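Local structure of Orf c02003 protein (Sulfolobus solfataricus P2, 2Q00) at residues K113-I116 against F117-S121; E16-K20 against G21-Q25. The protein is of unknown function, a small all-helical member of the archaeal PaREP1/PaREP8 family whose biochemical role remains to be established. All coordinates share one frame; numbering follows the deposited sequence.

Interaction 1: K113-I116 against F117-S121; sequences KLVI and FAVNS
From F117 back to K113, and likewise from A118 to L114, V119 to V115 and N120 to I116, backbone N-H groups bond to the carbonyl four residues earlier, the regular i to i+4 ladder of an alpha helix. The rungs are not equally straight: V119 N reaches V115 O over 3.0 Å with a nearly linear N-H...O angle of 172° and lies in the carbonyl plane, whereas F117 N meets K113 O at 151° and is tilted from the plane of the K113 carbonyl. The main side-chain pairing is K113 with F117, one turn apart and running side by side in the same direction. With CG of F117 set beside its own backbone N (chi1 -82°), the ring is carried back along the helix; its CE2 comes to 3.6 Å from CG of the lysine, and its CZ lies 4.0 Å from the lysine CE. The extended lysine chain thus follows the ring with its methylenes and takes its ammonium group onward to a salt bridge with E78. L82 of helix 79-95 touches both residues. On another side of the helix V115 and V119 make a looser apolar pair, CG1 of the first 4.3 Å from CG2 of the second, and both touch E8 of helix 6-19. Near the C-terminal end S121 OG turns back to donate to A118 O at 2.6 Å, in the carbonyl plane and on a lone pair. The chemistry is therefore divided along one lysine: its aliphatic part is paired with an aromatic ring, while its charge is answered by the carboxylate of E78, a residue that also touches F117.

Interaction 2: E16-K20 against G21-Q25; sequences EFLSK and GDLVQ
Two backbone hydrogen bonds join F17 and L18 to the residues that follow their helix. D22 N donates to F17 O at 2.7 Å, and G21 N donates to L18 O at 2.8 Å, arriving above the carbonyl plane instead of along a lone pair. Together with the positive phi of G21 (79°), this nested pair, the bond from G21 lying within the span of the one from D22, defines a Schellman motif, in which G21 is the C-prime residue that ends helix 6-19. The chain then starts helix 23-45 almost at once: D22 is its N-cap, and OD1 accepts from Q25 N at 3.1 Å, met from above the carboxylate plane. The carboxylate gets there because its CG points away from the D22 backbone N (chi1 -163°). A helix stop and a helix start thus share a few residues, making the tight turn of an alpha-alpha hairpin.

Aromatic contact spans the same turn. CB of Q25 sits over the centre of one face of the F17 ring, 3.5 Å from the centroid, a CH-pi contact. The glutamine chain bends at chi2 and brings OE1 to 3.2 Å from CZ of the ring, the amide plane standing 88° to the ring plane. D22 runs beside the phenyl group, CB 3.8 Å from CD1.

Apolar contact is sparser: CD2 of L18 lies 4.4 Å from CD2 of L23, and these leucines also touch helix 101-122, L18 at K105 and K108, L23 at V104.

Overall arrangement
Interactions 1 and 2 contrast a helix that runs on with a chain that stops one helix and begins another. Their centres are 23 Å apart and their nearest atoms about 13 Å, so they do not touch; interaction 2 lies at the surface, its centre about 17 Å from that of the chain, against 10 Å for the partly buried interaction 1. The same three helices nevertheless connect them. Helices 6-19 and 23-45, joined at 16-25, both meet residues of 113-121, through V115 on A7 and A118 on L40, while helix 101-122 reaches the turn with its earlier residues. With the function unknown, neither contact can be tied to an active site.

Interaction 1: K113-I116 against F117-S121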
ATOM      1  N   LYS A 113       4.307  -0.743  -7.634  1.00 50.46           N
ATOM      2  CA  LYS A 113       5.663  -0.220  -7.512  1.00 47.59           C
ATOM      3  C   LYS A 113       6.069  -0.152  -6.046  1.00 44.44           C
ATOM      4  O   LYS A 113       7.220  -0.372  -5.682  1.00 43.98           O
ATOM      5  CB  LYS A 113       5.726   1.180  -8.147  1.00 48.89           C
ATOM      6  CG  LYS A 113       7.127   1.666  -8.502  1.00 56.99           C
ATOM      7  CD  LYS A 113       7.066   2.875  -9.452  1.00 64.47           C
ATOM      8  CE  LYS A 113       8.451   3.382  -9.853  1.00 65.88           C
ATOM      9  NZ  LYS A 113       8.347   4.616 -10.688  1.00 68.92           N
ATOM     10  N   LEU A 114       5.103   0.158  -5.204  1.00 44.61           N
ATOM     11  CA  LEU A 114       5.367   0.261  -3.787  1.00 45.45           C
ATOM     12  C   LEU A 114       5.625  -1.130  -3.234  1.00 46.22           C
ATOM     13  O   LEU A 114       6.569  -1.352  -2.481  1.00 43.84           O
ATOM     14  CB  LEU A 114       4.156   0.892  -3.102  1.00 44.73           C
ATOM     15  CG  LEU A 114       4.226   1.098  -1.600  1.00 45.53           C
ATOM     16  CD1 LEU A 114       5.524   1.799  -1.218  1.00 42.56           C
ATOM     17  CD2 LEU A 114       3.008   1.896  -1.170  1.00 44.82           C
ATOM     18  N   VAL A 115       4.781  -2.069  -3.631  1.00 46.54           N
ATOM     19  CA  VAL A 115       4.901  -3.433  -3.158  1.00 49.19           C
ATOM     20  C   VAL A 115       6.277  -4.003  -3.473  1.00 53.04           C
ATOM     21  O   VAL A 115       6.945  -4.538  -2.588  1.00 54.62           O
ATOM     22  CB  VAL A 115       3.808  -4.328  -3.780  1.00 45.74           C
ATOM     23  CG1 VAL A 115       4.035  -5.778  -3.413  1.00 43.69           C
ATOM     24  CG2 VAL A 115       2.438  -3.876  -3.288  1.00 44.28           C
ATOM     25  N   ILE A 116       6.709  -3.860  -4.725  1.00 56.99           N
ATOM     26  CA  ILE A 116       8.003  -4.389  -5.131  1.00 58.65           C
ATOM     27  C   ILE A 116       9.158  -3.695  -4.426  1.00 58.33           C
ATOM     28  O   ILE A 116      10.157  -4.329  -4.112  1.00 61.02           O
ATOM     29  CB  ILE A 116       8.197  -4.292  -6.653  1.00 60.55           C
ATOM     30  CG1 ILE A 116       8.222  -2.828  -7.081  1.00 71.78           C
ATOM     31  CG2 ILE A 116       7.068  -5.051  -7.366  1.00 57.98           C
ATOM     32  CD1 ILE A 116       8.605  -2.615  -8.540  1.00 83.50           C
ATOM     33  N   PHE A 117       9.034  -2.401  -4.165  1.00 59.23           N
ATOM     34  CA  PHE A 117      10.100  -1.711  -3.464  1.00 60.43           C
ATOM     35  C   PHE A 117      10.306  -2.417  -2.132  1.00 59.57           C
ATOM     36  O   PHE A 117      11.437  -2.691  -1.737  1.00 60.63           O
ATOM     37  CB  PHE A 117       9.749  -0.237  -3.215  1.00 59.84           C
ATOM     38  CG  PHE A 117       9.996   0.663  -4.400  1.00 67.89           C
ATOM     39  CD1 PHE A 117      11.159   0.535  -5.163  1.00 72.37           C
ATOM     40  CD2 PHE A 117       9.087   1.674  -4.726  1.00 68.74           C
ATOM     41  CE1 PHE A 117      11.414   1.403  -6.232  1.00 72.92           C
ATOM     42  CE2 PHE A 117       9.331   2.543  -5.787  1.00 62.08           C
ATOM     43  CZ  PHE A 117      10.494   2.413  -6.545  1.00 64.12           C
ATOM     44  N   ALA A 118       9.203  -2.714  -1.450  1.00 57.71           N
ATOM     45  CA  ALA A 118       9.268  -3.391  -0.164  1.00 57.25           C
ATOM     46  C   ALA A 118       9.965  -4.738  -0.318  1.00 57.65           C
ATOM     47  O   ALA A 118      11.014  -4.994   0.281  1.00 54.87           O
ATOM     48  CB  ALA A 118       7.872  -3.589   0.388  1.00 56.14           C
ATOM     49  N   VAL A 119       9.370  -5.593  -1.138  1.00 58.11           N
ATOM     50  CA  VAL A 119       9.914  -6.911  -1.403  1.00 58.70           C
ATOM     51  C   VAL A 119      11.424  -6.859  -1.644  1.00 62.17           C
ATOM     52  O   VAL A 119      12.158  -7.772  -1.258  1.00 61.70           O
ATOM     53  CB  VAL A 119       9.227  -7.523  -2.624  1.00 55.84           C
ATOM     54  CG1 VAL A 119       9.848  -8.867  -2.948  1.00 58.02           C
ATOM     55  CG2 VAL A 119       7.750  -7.680  -2.341  1.00 49.90           C
ATOM     56  N   ASN A 120      11.883  -5.782  -2.274  1.00 65.09           N
ATOM     57  CA  ASN A 120      13.302  -5.623  -2.564  1.00 66.31           C
ATOM     58  C   ASN A 120      14.122  -5.239  -1.347  1.00 65.33           C
ATOM     59  O   ASN A 120      15.264  -5.670  -1.206  1.00 64.90           O
ATOM     60  CB  ASN A 120      13.499  -4.587  -3.664  1.00 67.05           C
ATOM     61  CG  ASN A 120      13.290  -5.169  -5.041  1.00 72.03           C
ATOM     62  OD1 ASN A 120      12.395  -5.992  -5.249  1.00 80.09           O
ATOM     63  ND2 ASN A 120      14.111  -4.745  -5.995  1.00 78.17           N
ATOM     64  N   SER A 121      13.542  -4.433  -0.467  1.00 66.69           N
ATOM     65  CA  SER A 121      14.262  -4.002   0.723  1.00 69.64           C
ATOM     66  C   SER A 121      14.630  -5.197   1.597  1.00 70.89           C
ATOM     67  O   SER A 121      15.458  -5.085   2.498  1.00 68.60           O
ATOM     68  CB  SER A 121      13.430  -3.002   1.527  1.00 69.42           C
ATOM     69  OG  SER A 121      12.314  -3.630   2.128  1.00 74.69           O
TER

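Interaction 2: E16-K20 against G21-Q25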
ATOM      1  N   GLU A  16      -7.303 -10.214  -8.561  1.00 55.53           N
ATOM      2  CA  GLU A  16      -8.396 -11.149  -8.833  1.00 59.79           C
ATOM      3  C   GLU A  16      -9.746 -10.440  -8.886  1.00 57.68           C
ATOM      4  O   GLU A  16     -10.516 -10.624  -9.830  1.00 58.98           O
ATOM      5  CB  GLU A  16      -8.453 -12.252  -7.767  1.00 58.45           C
ATOM      6  CG  GLU A  16      -7.374 -13.325  -7.895  1.00 64.79           C
ATOM      7  CD  GLU A  16      -7.543 -14.469  -6.886  1.00 67.42           C
ATOM      8  OE1 GLU A  16      -6.829 -15.491  -7.030  1.00 76.22           O
ATOM      9  OE2 GLU A  16      -8.381 -14.349  -5.952  1.00 61.99           O
ATOM     10  N   PHE A  17     -10.030  -9.648  -7.855  1.00 57.82           N
ATOM     11  CA  PHE A  17     -11.274  -8.892  -7.763  1.00 56.03           C
ATOM     12  C   PHE A  17     -11.451  -7.955  -8.948  1.00 56.85           C
ATOM     13  O   PHE A  17     -12.557  -7.816  -9.480  1.00 55.48           O
ATOM     14  CB  PHE A  17     -11.294  -8.074  -6.474  1.00 55.10           C
ATOM     15  CG  PHE A  17     -11.613  -8.876  -5.256  1.00 55.58           C
ATOM     16  CD1 PHE A  17     -12.811  -9.584  -5.175  1.00 51.77           C
ATOM     17  CD2 PHE A  17     -10.735  -8.901  -4.175  1.00 58.55           C
ATOM     18  CE1 PHE A  17     -13.136 -10.309  -4.034  1.00 53.46           C
ATOM     19  CE2 PHE A  17     -11.042  -9.620  -3.022  1.00 58.96           C
ATOM     20  CZ  PHE A  17     -12.249 -10.327  -2.947  1.00 60.26           C
ATOM     21  N   LEU A  18     -10.356  -7.313  -9.347  1.00 58.00           N
ATOM     22  CA  LEU A  18     -10.373  -6.384 -10.475  1.00 58.75           C
ATOM     23  C   LEU A  18     -10.829  -7.156 -11.721  1.00 60.29           C
ATOM     24  O   LEU A  18     -11.749  -6.737 -12.427  1.00 58.30           O
ATOM     25  CB  LEU A  18      -8.969  -5.815 -10.696  1.00 54.93           C
ATOM     26  CG  LEU A  18      -8.818  -4.450 -11.377  1.00 60.01           C
ATOM     27  CD1 LEU A  18      -7.343  -4.231 -11.763  1.00 52.45           C
ATOM     28  CD2 LEU A  18      -9.709  -4.376 -12.615  1.00 68.48           C
ATOM     29  N   SER A  19     -10.184  -8.299 -11.957  1.00 60.18           N
ATOM     30  CA  SER A  19     -10.488  -9.154 -13.100  1.00 63.21           C
ATOM     31  C   SER A  19     -11.938  -9.583 -13.158  1.00 62.77           C
ATOM     32  O   SER A  19     -12.467  -9.827 -14.235  1.00 64.15           O
ATOM     33  CB  SER A  19      -9.608 -10.406 -13.086  1.00 64.33           C
ATOM     34  OG  SER A  19      -8.254 -10.087 -13.371  1.00 72.57           O
ATOM     35  N   LYS A  20     -12.578  -9.689 -12.001  1.00 63.52           N
ATOM     36  CA  LYS A  20     -13.975 -10.096 -11.954  1.00 64.68           C
ATOM     37  C   LYS A  20     -14.896  -8.885 -11.857  1.00 65.12           C
ATOM     38  O   LYS A  20     -16.100  -9.032 -11.643  1.00 65.57           O
ATOM     39  CB  LYS A  20     -14.217 -11.027 -10.760  1.00 64.81           C
ATOM     40  CG  LYS A  20     -13.400 -12.312 -10.797  1.00 65.15           C
ATOM     41  CD  LYS A  20     -13.519 -13.074  -9.482  1.00 66.56           C
ATOM     42  CE  LYS A  20     -12.591 -14.278  -9.441  1.00 71.51           C
ATOM     43  NZ  LYS A  20     -12.957 -15.299 -10.466  1.00 78.42           N
ATOM     44  N   GLY A  21     -14.322  -7.695 -12.008  1.00 64.75           N
ATOM     45  CA  GLY A  21     -15.107  -6.478 -11.940  1.00 64.11           C
ATOM     46  C   GLY A  21     -15.473  -5.983 -10.547  1.00 64.90           C
ATOM     47  O   GLY A  21     -16.216  -5.007 -10.423  1.00 66.12           O
ATOM     48  N   ASP A  22     -14.972  -6.622  -9.493  1.00 64.45           N
ATOM     49  CA  ASP A  22     -15.298  -6.176  -8.136  1.00 64.81           C
ATOM     50  C   ASP A  22     -14.336  -5.055  -7.727  1.00 62.48           C
ATOM     51  O   ASP A  22     -13.379  -5.279  -6.979  1.00 63.57           O
ATOM     52  CB  ASP A  22     -15.193  -7.345  -7.151  1.00 64.19           C
ATOM     53  CG  ASP A  22     -15.898  -7.060  -5.838  1.00 70.38           C
ATOM     54  OD1 ASP A  22     -15.870  -5.888  -5.392  1.00 74.50           O
ATOM     55  OD2 ASP A  22     -16.472  -8.005  -5.244  1.00 74.80           O
ATOM     56  N   LEU A  23     -14.600  -3.851  -8.227  1.00 62.52           N
ATOM     57  CA  LEU A  23     -13.760  -2.686  -7.961  1.00 60.88           C
ATOM     58  C   LEU A  23     -13.663  -2.281  -6.493  1.00 59.17           C
ATOM     59  O   LEU A  23     -12.585  -1.892  -6.019  1.00 58.14           O
ATOM     60  CB  LEU A  23     -14.251  -1.499  -8.792  1.00 60.91           C
ATOM     61  CG  LEU A  23     -14.173  -1.725 -10.303  1.00 65.83           C
ATOM     62  CD1 LEU A  23     -14.993  -0.673 -11.038  1.00 72.08           C
ATOM     63  CD2 LEU A  23     -12.725  -1.694 -10.751  1.00 67.98           C
ATOM     64  N   VAL A  24     -14.781  -2.374  -5.780  1.00 58.50           N
ATOM     65  CA  VAL A  24     -14.816  -2.013  -4.369  1.00 58.80           C
ATOM     66  C   VAL A  24     -13.864  -2.866  -3.537  1.00 59.46           C
ATOM     67  O   VAL A  24     -13.120  -2.357  -2.693  1.00 59.83           O
ATOM     68  CB  VAL A  24     -16.225  -2.184  -3.800  1.00 58.81           C
ATOM     69  CG1 VAL A  24     -16.262  -1.722  -2.350  1.00 62.39           C
ATOM     70  CG2 VAL A  24     -17.214  -1.397  -4.647  1.00 66.22           C
ATOM     71  N   GLN A  25     -13.900  -4.171  -3.777  1.00 58.28           N
ATOM     72  CA  GLN A  25     -13.056  -5.106  -3.050  1.00 55.39           C
ATOM     73  C   GLN A  25     -11.597  -4.956  -3.445  1.00 52.50           C
ATOM     74  O   GLN A  25     -10.711  -4.925  -2.581  1.00 54.60           O
ATOM     75  CB  GLN A  25     -13.538  -6.538  -3.304  1.00 56.93           C
ATOM     76  CG  GLN A  25     -14.669  -6.965  -2.381  1.00 64.90           C
ATOM     77  CD  GLN A  25     -14.165  -7.302  -0.985  1.00 74.46           C
ATOM     78  OE1 GLN A  25     -13.501  -8.322  -0.786  1.00 79.68           O
ATOM     79  NE2 GLN A  25     -14.464  -6.440  -0.015  1.00 74.95           N
TER